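Local structure of Glyco_hydro_cc domain-containing protein (Cryptococcus neoformans, 6UBC) at residues P199-D209 / I219-S230; F259-I269 / D295-D303. The protein binds oligosaccharides, probably of the beta-1,3-glucan type, and belongs to subgroup VII of glycoside hydrolase family 128. One frame throughout, in Å; residues are numbered along the deposited sequence.

Interaction 1 (P199-D209 / I219-S230)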
loop_
_atom_site.group_PDB
_atom_site.type_symbol
_atom_site.label_atom_id
_atom_site.label_comp_id
_atom_site.label_asym_id
_atom_site.label_seq_id
_atom_site.Cartn_x
_atom_site.Cartn_y
_atom_site.Cartn_z
ATOM N N PRO A 199 -10.031 6.483 4.543
ATOM C CA PRO A 199 -9.654 7.595 5.423
ATOM C C PRO A 199 -10.239 8.931 4.954
ATOM O O PRO A 199 -10.066 9.302 3.766
ATOM C CB PRO A 199 -8.140 7.591 5.353
ATOM C CG PRO A 199 -7.823 6.092 5.113
ATOM C CD PRO A 199 -8.868 5.681 4.088
ATOM N N ASN A 200 -10.970 9.584 5.850
ATOM C CA ASN A 200 -11.485 10.951 5.583
ATOM C C ASN A 200 -12.445 10.920 4.386
ATOM O O ASN A 200 -12.729 11.983 3.789
ATOM C CB ASN A 200 -10.328 11.895 5.364
ATOM C CG ASN A 200 -9.464 11.942 6.597
ATOM O OD1 ASN A 200 -9.948 12.344 7.640
ATOM N ND2 ASN A 200 -8.204 11.529 6.519
ATOM N N GLY A 201 -12.935 9.753 4.023
ATOM C CA GLY A 201 -13.852 9.585 2.877
ATOM C C GLY A 201 -13.214 9.887 1.538
ATOM O O GLY A 201 -13.937 10.163 0.569
ATOM N N ILE A 202 -11.885 9.748 1.437
ATOM C CA ILE A 202 -11.152 9.959 0.155
ATOM C C ILE A 202 -10.312 8.698 -0.087
ATOM O O ILE A 202 -9.388 8.464 0.684
ATOM C CB ILE A 202 -10.270 11.220 0.212
ATOM C CG1 ILE A 202 -11.060 12.483 0.597
ATOM C CG2 ILE A 202 -9.535 11.412 -1.122
ATOM C CD1 ILE A 202 -10.202 13.668 0.859
ATOM N N LYS A 203 -10.645 7.932 -1.101
ATOM C CA LYS A 203 -9.892 6.665 -1.330
ATOM C C LYS A 203 -8.445 7.009 -1.654
ATOM O O LYS A 203 -7.553 6.213 -1.318
ATOM C CB LYS A 203 -10.483 5.895 -2.498
ATOM C CG LYS A 203 -11.839 5.249 -2.233
ATOM C CD LYS A 203 -12.266 4.329 -3.342
ATOM C CE LYS A 203 -13.670 3.779 -3.194
ATOM N NZ LYS A 203 -13.951 2.672 -4.124
ATOM N N ALA A 204 -8.225 8.073 -2.415
ATOM C CA ALA A 204 -6.896 8.287 -3.014
ATOM C C ALA A 204 -5.896 8.634 -1.917
ATOM O O ALA A 204 -6.182 9.487 -1.050
ATOM C CB ALA A 204 -6.974 9.412 -4.054
ATOM N N GLY A 205 -4.708 8.053 -1.996
ATOM C CA GLY A 205 -3.604 8.405 -1.128
ATOM C C GLY A 205 -2.293 8.476 -1.907
ATOM O O GLY A 205 -2.297 8.371 -3.144
ATOM N N VAL A 206 -1.197 8.495 -1.166
ATOM C CA VAL A 206 0.114 8.453 -1.855
ATOM C C VAL A 206 1.124 7.775 -0.952
ATOM O O VAL A 206 0.964 7.847 0.270
ATOM C CB VAL A 206 0.529 9.846 -2.328
ATOM C CG1 VAL A 206 1.082 10.673 -1.165
ATOM C CG2 VAL A 206 1.566 9.726 -3.486
ATOM N N SER A 207 2.143 7.195 -1.572
ATOM C CA SER A 207 3.327 6.621 -0.921
ATOM C C SER A 207 4.474 7.615 -1.086
ATOM O O SER A 207 4.606 8.152 -2.192
ATOM C CB SER A 207 3.642 5.264 -1.528
ATOM O OG SER A 207 4.017 5.371 -2.903
ATOM N N GLY A 208 5.185 7.916 0.005
ATOM C CA GLY A 208 6.335 8.826 -0.006
ATOM C C GLY A 208 5.928 10.187 0.540
ATOM O O GLY A 208 4.687 10.491 0.623
ATOM N N ASP A 209 6.912 10.986 0.912
ATOM C CA ASP A 209 6.666 12.331 1.506
ATOM C C ASP A 209 6.761 13.457 0.491
ATOM O O ASP A 209 5.968 14.399 0.593
ATOM C CB ASP A 209 7.700 12.556 2.611
ATOM C CG ASP A 209 7.510 11.568 3.759
ATOM O OD1 ASP A 209 6.401 11.525 4.389
ATOM O OD2 ASP A 209 8.489 10.853 4.072
ATOM N N ILE A 219 -6.359 14.014 -1.168
ATOM C CA ILE A 219 -5.991 12.654 -0.706
ATOM C C ILE A 219 -6.544 12.449 0.691
ATOM O O ILE A 219 -6.683 13.490 1.450
ATOM C CB ILE A 219 -4.470 12.494 -0.703
ATOM C CG1 ILE A 219 -3.743 13.639 0.013
ATOM C CG2 ILE A 219 -3.978 12.290 -2.106
ATOM C CD1 ILE A 219 -2.346 13.173 0.478
ATOM N N GLY A 220 -6.900 11.203 1.029
ATOM C CA GLY A 220 -7.377 10.858 2.370
ATOM C C GLY A 220 -6.281 10.487 3.355
ATOM O O GLY A 220 -6.539 10.528 4.583
ATOM N N TRP A 221 -5.097 10.109 2.850
ATOM C CA TRP A 221 -4.107 9.368 3.647
ATOM C C TRP A 221 -2.785 9.314 2.917
ATOM O O TRP A 221 -2.747 9.574 1.658
ATOM C CB TRP A 221 -4.601 7.958 3.940
ATOM C CG TRP A 221 -4.777 7.067 2.742
ATOM C CD1 TRP A 221 -5.756 7.186 1.784
ATOM C CD2 TRP A 221 -3.901 6.040 2.264
ATOM N NE1 TRP A 221 -5.593 6.265 0.789
ATOM C CE2 TRP A 221 -4.486 5.500 1.093
ATOM C CE3 TRP A 221 -2.714 5.480 2.736
ATOM C CZ2 TRP A 221 -3.895 4.463 0.381
ATOM C CZ3 TRP A 221 -2.175 4.407 2.059
ATOM C CH2 TRP A 221 -2.766 3.911 0.901
ATOM N N TYR A 222 -1.758 8.982 3.688
ATOM C CA TYR A 222 -0.396 8.891 3.162
ATOM C C TYR A 222 0.475 8.061 4.078
ATOM O O TYR A 222 0.235 7.918 5.271
ATOM C CB TYR A 222 0.175 10.297 3.024
ATOM C CG TYR A 222 0.128 11.131 4.286
ATOM C CD1 TYR A 222 -0.943 11.962 4.587
ATOM C CD2 TYR A 222 1.198 11.137 5.144
ATOM C CE1 TYR A 222 -0.946 12.718 5.746
ATOM C CE2 TYR A 222 1.223 11.870 6.306
ATOM C CZ TYR A 222 0.132 12.676 6.622
ATOM O OH TYR A 222 0.140 13.436 7.766
ATOM N N TYR A 223 1.538 7.544 3.487
ATOM C CA TYR A 223 2.573 6.792 4.237
ATOM C C TYR A 223 3.861 6.862 3.439
ATOM O O TYR A 223 3.796 7.134 2.188
ATOM C CB TYR A 223 2.122 5.358 4.454
ATOM C CG TYR A 223 2.305 4.417 3.275
ATOM C CD1 TYR A 223 1.530 4.515 2.114
ATOM C CD2 TYR A 223 3.202 3.370 3.340
ATOM C CE1 TYR A 223 1.701 3.642 1.052
ATOM C CE2 TYR A 223 3.319 2.445 2.318
ATOM C CZ TYR A 223 2.594 2.596 1.147
ATOM O OH TYR A 223 2.716 1.700 0.101
ATOM N N ASP A 224 4.966 6.529 4.103
ATOM C CA ASP A 224 6.313 6.709 3.504
ATOM C C ASP A 224 7.232 5.525 3.849
ATOM O O ASP A 224 8.464 5.713 3.812
ATOM C CB ASP A 224 6.899 8.061 3.889
ATOM C CG ASP A 224 7.290 8.141 5.358
ATOM O OD1 ASP A 224 7.004 7.199 6.107
ATOM O OD2 ASP A 224 7.889 9.157 5.725
ATOM N N TRP A 225 6.634 4.412 4.247
ATOM C CA TRP A 225 7.299 3.132 4.592
ATOM C C TRP A 225 7.985 3.213 5.953
ATOM O O TRP A 225 8.406 2.157 6.425
ATOM C CB TRP A 225 8.271 2.673 3.513
ATOM C CG TRP A 225 7.614 2.423 2.191
ATOM C CD1 TRP A 225 6.862 1.355 1.868
ATOM C CD2 TRP A 225 7.609 3.279 1.034
ATOM N NE1 TRP A 225 6.410 1.431 0.580
ATOM C CE2 TRP A 225 6.837 2.614 0.048
ATOM C CE3 TRP A 225 8.198 4.502 0.724
ATOM C CZ2 TRP A 225 6.622 3.143 -1.202
ATOM C CZ3 TRP A 225 8.007 5.027 -0.544
ATOM C CH2 TRP A 225 7.208 4.361 -1.486
ATOM N N ASN A 226 8.033 4.386 6.582
ATOM C CA ASN A 226 8.607 4.512 7.954
ATOM C C ASN A 226 7.546 4.144 9.011
ATOM O O ASN A 226 6.290 4.105 8.718
ATOM C CB ASN A 226 9.168 5.918 8.182
ATOM C CG ASN A 226 10.301 6.230 7.242
ATOM O OD1 ASN A 226 11.142 5.353 7.016
ATOM N ND2 ASN A 226 10.300 7.427 6.653
ATOM N N ALA A 227 7.987 3.978 10.257
ATOM C CA ALA A 227 7.075 3.670 11.376
ATOM C C ALA A 227 5.989 4.741 11.457
ATOM O O ALA A 227 4.769 4.377 11.614
ATOM C CB ALA A 227 7.876 3.515 12.684
ATOM N N THR A 228 6.394 6.002 11.335
ATOM C CA THR A 228 5.520 7.184 11.286
ATOM C C THR A 228 5.941 8.007 10.089
ATOM O O THR A 228 7.131 8.230 9.945
ATOM C CB THR A 228 5.620 7.991 12.596
ATOM O OG1 THR A 228 5.367 7.136 13.723
ATOM C CG2 THR A 228 4.675 9.168 12.581
ATOM N N PRO A 229 5.043 8.531 9.236
ATOM C CA PRO A 229 5.512 9.364 8.140
ATOM C C PRO A 229 6.233 10.597 8.668
ATOM O O PRO A 229 5.717 11.206 9.584
ATOM C CB PRO A 229 4.228 9.702 7.387
ATOM C CG PRO A 229 3.336 8.518 7.701
ATOM C CD PRO A 229 3.589 8.274 9.176
ATOM N N SER A 230 7.310 10.991 7.989
ATOM C CA SER A 230 8.103 12.176 8.361
ATOM C C SER A 230 7.385 13.423 7.856
ATOM O O SER A 230 7.558 14.508 8.440
ATOM C CB SER A 230 9.499 12.069 7.813
ATOM O OG SER A 230 9.456 11.891 6.415
#

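Interaction 2 (F259-I269 / D295-D303)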
loop_
_atom_site.group_PDB
_atom_site.type_symbol
_atom_site.label_atom_id
_atom_site.label_comp_id
_atom_site.label_asym_id
_atom_site.label_seq_id
_atom_site.Cartn_x
_atom_site.Cartn_y
_atom_site.Cartn_z
ATOM N N PHE A 259 9.103 1.578 15.296
ATOM C CA PHE A 259 7.746 1.006 15.445
ATOM C C PHE A 259 7.563 0.542 16.896
ATOM O O PHE A 259 6.557 0.786 17.476
ATOM C CB PHE A 259 7.522 -0.157 14.476
ATOM C CG PHE A 259 6.053 -0.486 14.375
ATOM C CD1 PHE A 259 5.236 0.191 13.481
ATOM C CD2 PHE A 259 5.462 -1.380 15.254
ATOM C CE1 PHE A 259 3.873 -0.022 13.437
ATOM C CE2 PHE A 259 4.102 -1.638 15.152
ATOM C CZ PHE A 259 3.311 -0.939 14.265
ATOM N N LYS A 260 8.537 -0.162 17.413
ATOM C CA LYS A 260 8.483 -0.649 18.817
ATOM C C LYS A 260 8.432 0.542 19.791
ATOM O O LYS A 260 7.821 0.330 20.832
ATOM C CB LYS A 260 9.646 -1.587 19.098
ATOM C CG LYS A 260 9.661 -2.852 18.280
ATOM C CD LYS A 260 10.658 -3.841 18.767
ATOM C CE LYS A 260 9.983 -5.077 19.342
ATOM N NZ LYS A 260 10.677 -5.585 20.556
ATOM N N ALA A 261 8.913 1.761 19.465
ATOM C CA ALA A 261 8.874 2.923 20.394
ATOM C C ALA A 261 7.563 3.699 20.285
ATOM O O ALA A 261 7.449 4.728 20.948
ATOM C CB ALA A 261 10.059 3.850 20.174
ATOM N N LEU A 262 6.613 3.294 19.451
ATOM C CA LEU A 262 5.342 4.027 19.392
ATOM C C LEU A 262 4.736 3.971 20.808
ATOM O O LEU A 262 4.880 2.921 21.468
ATOM C CB LEU A 262 4.433 3.414 18.318
ATOM C CG LEU A 262 4.962 3.592 16.881
ATOM C CD1 LEU A 262 4.078 2.832 15.890
ATOM C CD2 LEU A 262 5.060 5.046 16.504
ATOM N N THR A 263 4.166 5.089 21.243
ATOM C CA THR A 263 3.483 5.234 22.557
ATOM C C THR A 263 2.089 5.781 22.287
ATOM O O THR A 263 1.294 5.869 23.194
ATOM C CB THR A 263 4.324 6.081 23.533
ATOM O OG1 THR A 263 4.655 7.359 22.973
ATOM C CG2 THR A 263 5.597 5.364 23.948
ATOM N N THR A 264 1.782 6.091 21.051
ATOM C CA THR A 264 0.472 6.653 20.695
ATOM C C THR A 264 -0.158 5.767 19.607
ATOM O O THR A 264 0.523 5.392 18.640
ATOM C CB THR A 264 0.741 8.134 20.398
ATOM O OG1 THR A 264 -0.533 8.717 20.593
ATOM C CG2 THR A 264 1.276 8.405 19.010
ATOM N N ALA A 265 -1.398 5.366 19.788
ATOM C CA ALA A 265 -2.023 4.328 18.965
ATOM C C ALA A 265 -2.204 4.847 17.533
ATOM O O ALA A 265 -2.899 5.829 17.272
ATOM C CB ALA A 265 -3.311 3.895 19.582
ATOM N N PRO A 266 -1.629 4.179 16.520
ATOM C CA PRO A 266 -1.951 4.532 15.140
ATOM C C PRO A 266 -3.455 4.457 14.836
ATOM O O PRO A 266 -4.150 3.618 15.445
ATOM C CB PRO A 266 -1.243 3.392 14.392
ATOM C CG PRO A 266 -0.092 3.086 15.230
ATOM C CD PRO A 266 -0.674 3.081 16.635
ATOM N N GLN A 267 -3.957 5.286 13.931
ATOM C CA GLN A 267 -5.275 5.021 13.278
ATOM C C GLN A 267 -5.186 3.819 12.331
ATOM O O GLN A 267 -6.086 2.991 12.379
ATOM C CB GLN A 267 -5.815 6.212 12.508
ATOM C CG GLN A 267 -6.433 7.319 13.388
ATOM C CD GLN A 267 -7.228 8.243 12.494
ATOM O OE1 GLN A 267 -8.453 8.204 12.481
ATOM N NE2 GLN A 267 -6.534 8.949 11.603
ATOM N N TYR A 268 -4.083 3.672 11.591
ATOM C CA TYR A 268 -3.875 2.619 10.565
ATOM C C TYR A 268 -2.448 2.073 10.653
ATOM O O TYR A 268 -1.487 2.858 10.789
ATOM C CB TYR A 268 -4.026 3.220 9.158
ATOM C CG TYR A 268 -5.311 3.972 8.939
ATOM C CD1 TYR A 268 -6.476 3.313 8.570
ATOM C CD2 TYR A 268 -5.415 5.314 9.256
ATOM C CE1 TYR A 268 -7.684 3.994 8.434
ATOM C CE2 TYR A 268 -6.607 6.005 9.093
ATOM C CZ TYR A 268 -7.753 5.341 8.700
ATOM O OH TYR A 268 -8.938 6.052 8.595
ATOM N N ILE A 269 -2.298 0.754 10.483
ATOM C CA ILE A 269 -0.955 0.123 10.417
ATOM C C ILE A 269 -0.893 -0.722 9.165
ATOM O O ILE A 269 -1.734 -1.659 9.056
ATOM C CB ILE A 269 -0.691 -0.726 11.633
ATOM C CG1 ILE A 269 -0.710 0.088 12.924
ATOM C CG2 ILE A 269 0.649 -1.396 11.447
ATOM C CD1 ILE A 269 -0.908 -0.760 14.158
ATOM N N ASP A 295 1.898 -10.945 15.202
ATOM C CA ASP A 295 1.121 -11.227 16.416
ATOM C C ASP A 295 1.707 -10.466 17.609
ATOM O O ASP A 295 0.915 -9.865 18.342
ATOM C CB ASP A 295 0.999 -12.717 16.715
ATOM C CG ASP A 295 -0.132 -13.344 15.904
ATOM O OD1 ASP A 295 -1.127 -12.619 15.631
ATOM O OD2 ASP A 295 0.021 -14.497 15.535
ATOM N N SER A 296 3.024 -10.373 17.718
ATOM C CA SER A 296 3.666 -9.791 18.913
ATOM C C SER A 296 3.718 -8.283 18.852
ATOM O O SER A 296 3.707 -7.673 19.912
ATOM C CB SER A 296 5.040 -10.337 19.090
ATOM O OG SER A 296 5.925 -9.817 18.115
ATOM N N THR A 297 3.826 -7.680 17.679
ATOM C CA THR A 297 4.264 -6.270 17.496
ATOM C C THR A 297 3.216 -5.397 16.798
ATOM O O THR A 297 3.060 -4.272 17.201
ATOM C CB THR A 297 5.619 -6.277 16.782
ATOM O OG1 THR A 297 6.505 -7.068 17.562
ATOM C CG2 THR A 297 6.257 -4.921 16.613
ATOM N N ILE A 298 2.467 -5.943 15.814
ATOM C CA ILE A 298 1.388 -5.224 15.100
ATOM C C ILE A 298 0.039 -5.458 15.805
ATOM O O ILE A 298 -0.627 -4.445 16.202
ATOM C CB ILE A 298 1.364 -5.667 13.624
ATOM C CG1 ILE A 298 2.581 -5.121 12.863
ATOM C CG2 ILE A 298 0.076 -5.180 12.986
ATOM C CD1 ILE A 298 2.753 -5.723 11.459
ATOM N N ALA A 299 -0.359 -6.708 15.968
ATOM C CA ALA A 299 -1.691 -7.092 16.527
ATOM C C ALA A 299 -2.049 -6.384 17.837
ATOM O O ALA A 299 -3.213 -5.998 18.005
ATOM C CB ALA A 299 -1.769 -8.568 16.677
ATOM N N PRO A 300 -1.136 -6.182 18.816
ATOM C CA PRO A 300 -1.543 -5.546 20.071
ATOM C C PRO A 300 -2.262 -4.202 19.886
ATOM O O PRO A 300 -3.077 -3.833 20.733
ATOM C CB PRO A 300 -0.207 -5.401 20.825
ATOM C CG PRO A 300 0.641 -6.538 20.314
ATOM C CD PRO A 300 0.287 -6.564 18.835
ATOM N N TRP A 301 -1.955 -3.446 18.817
ATOM C CA TRP A 301 -2.555 -2.113 18.602
ATOM C C TRP A 301 -4.033 -2.234 18.263
ATOM O O TRP A 301 -4.771 -1.239 18.447
ATOM C CB TRP A 301 -1.789 -1.349 17.533
ATOM C CG TRP A 301 -0.449 -0.887 18.009
ATOM C CD1 TRP A 301 0.774 -1.307 17.579
ATOM C CD2 TRP A 301 -0.206 0.125 18.990
ATOM N NE1 TRP A 301 1.764 -0.652 18.253
ATOM C CE2 TRP A 301 1.197 0.253 19.103
ATOM C CE3 TRP A 301 -1.034 0.915 19.794
ATOM C CZ2 TRP A 301 1.788 1.111 20.019
ATOM C CZ3 TRP A 301 -0.459 1.807 20.664
ATOM C CH2 TRP A 301 0.932 1.915 20.752
ATOM N N LYS A 302 -4.489 -3.373 17.769
ATOM C CA LYS A 302 -5.908 -3.525 17.402
ATOM C C LYS A 302 -6.778 -3.198 18.648
ATOM O O LYS A 302 -7.812 -2.517 18.483
ATOM C CB LYS A 302 -6.150 -4.950 16.933
ATOM C CG LYS A 302 -7.612 -5.284 16.722
ATOM C CD LYS A 302 -7.986 -5.558 15.309
ATOM C CE LYS A 302 -9.359 -6.192 15.216
ATOM N NZ LYS A 302 -10.187 -5.593 14.137
ATOM N N ASP A 303 -6.294 -3.573 19.844
ATOM C CA ASP A 303 -6.953 -3.349 21.162
ATOM C C ASP A 303 -7.104 -1.853 21.440
ATOM O O ASP A 303 -7.942 -1.467 22.211
ATOM C CB ASP A 303 -6.112 -3.983 22.279
ATOM C CG ASP A 303 -6.134 -5.516 22.239
ATOM O OD1 ASP A 303 -7.164 -6.103 21.685
ATOM O OD2 ASP A 303 -5.142 -6.121 22.764
HETATM O O HOH W 1 4.691 -0.529 18.736
#

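Interaction 1 (P199-D209 / I219-S230)
The indole of Trp-221 lies over Gly-205 of the neighbouring strand, with Gly-205 CA over one ring face, 3.7 Å from the centroid of the five-membered part. Pro-199 CB meets Trp-221 CB at 3.8 Å.

Among polar contacts, Trp-221 NE1 donates a hydrogen bond to Lys-203 O (2.9 Å, 167°), in the indole plane but well above the carbonyl plane, which fixes the ring's rotation. Asn-200 ND2 binds Gly-220 O at 2.7 Å, lying in both the amide and the carbonyl plane. Backbone pairing is firm at the ends, where Gly-220 N binds Ala-204 O at 2.8 Å and Gly-208 N binds Tyr-223 O at 2.7 Å; between them Tyr-223 N to Val-206 O is longer and Val-206 N to Trp-221 O is weak.

Beyond the strands, Asp-209 OD2 lies 2.4 Å from Asp-224 OD2, the carboxylate planes turned 81° from each other; this is so short that one acid may carry a proton, though the bond type is doubtful. Ser-230 N hydrogen-bonds to Asp-224 OD2, Gly-231 N binds Asp-209 OD1, and Asp-224 OD1 closes an Asx turn with Asn-226 N.

Parallel strands 204-207 and 221-223, joined through helix 212-215, form a beta-alpha-beta unit, the building block of the (beta/alpha)8 barrel.

Interaction 2 (F259-I269 / D295-D303)
The indole of Trp-301 is bordered on several sides by the loop 262-266. Over one face lies Pro-266, whose CD sits 4.0 Å from the centroid of the six-membered ring in a CH-pi contact; the two side chains cross at about a right angle. At the edge, near the ring plane, come Leu-262 O, beside CZ2, and a water molecule. The phenyl ring of Phe-259 has Leu-262 CD1 over one face, and Thr-297 O at its edge, 3.5 Å from Phe-259 CE2. The two aromatic planes stand at 89° to each other, but the side chains slide past one another in opposite directions, so that Phe-259 CE2 approaches the pyrrole part at Trp-301 CD1 (4.1 Å) obliquely.

Aliphatic groups fill in the rest. Ala-265 packs its CA at 3.4 Å from Trp-301 CZ3, with its CB hardly farther. Where the indole joins its backbone, Ile-269 sends CD1 to within 3.5 Å of Trp-301 CB. It reaches there because CG1 stands beside the backbone N (chi1 -61°) while the chain beyond is extended; the other branch, CG2, meets Ile-298 CG2. Thr-297 turns its methyl, not its hydroxyl, toward Phe-259: CG2 is anti to the backbone N, and OG1 pairs with Ser-296 OG instead.

One water supplies the polar link between the segments. It donates to Phe-259 O at 2.6 Å and accepts from Trp-301 NE1 at 3.0 Å, lying in the indole plane.

The contact is thus apolar packing with a single bridging water. It joins the end of helix 287-298 and the turn after it to the end of helix 250-260, the loop that follows and the start of strand 268-270. The water satisfies the indole N-H and the Phe-259 carbonyl, while the ring's setting rests largely on packing.

In the fold
Interactions 1 and 2 lie in series along the chain and share the barrel's sheet, in which strand 237-241 joins strand 221-223 to strand 268-270. Their centres are about 17 Å apart, yet their edges meet: Ala-227 CB lies 3.5 Å from Phe-259 N, Thr-228 OG1 is 3.5 Å from Leu-262 CD2, and Pro-199 CA is 3.6 Å from Tyr-268 OH. Interaction 1 is the more central. Its Trp-225 NE1 hydrogen-bonds to Glu-370 OE2 of strand 366-375, and the ring touches Glu-273, just after strand 268-270; this is consistent with the C-terminal end of the barrel, where (beta/alpha)8 glycoside hydrolases usually bind sugar. Interaction 2 packs the outer layer.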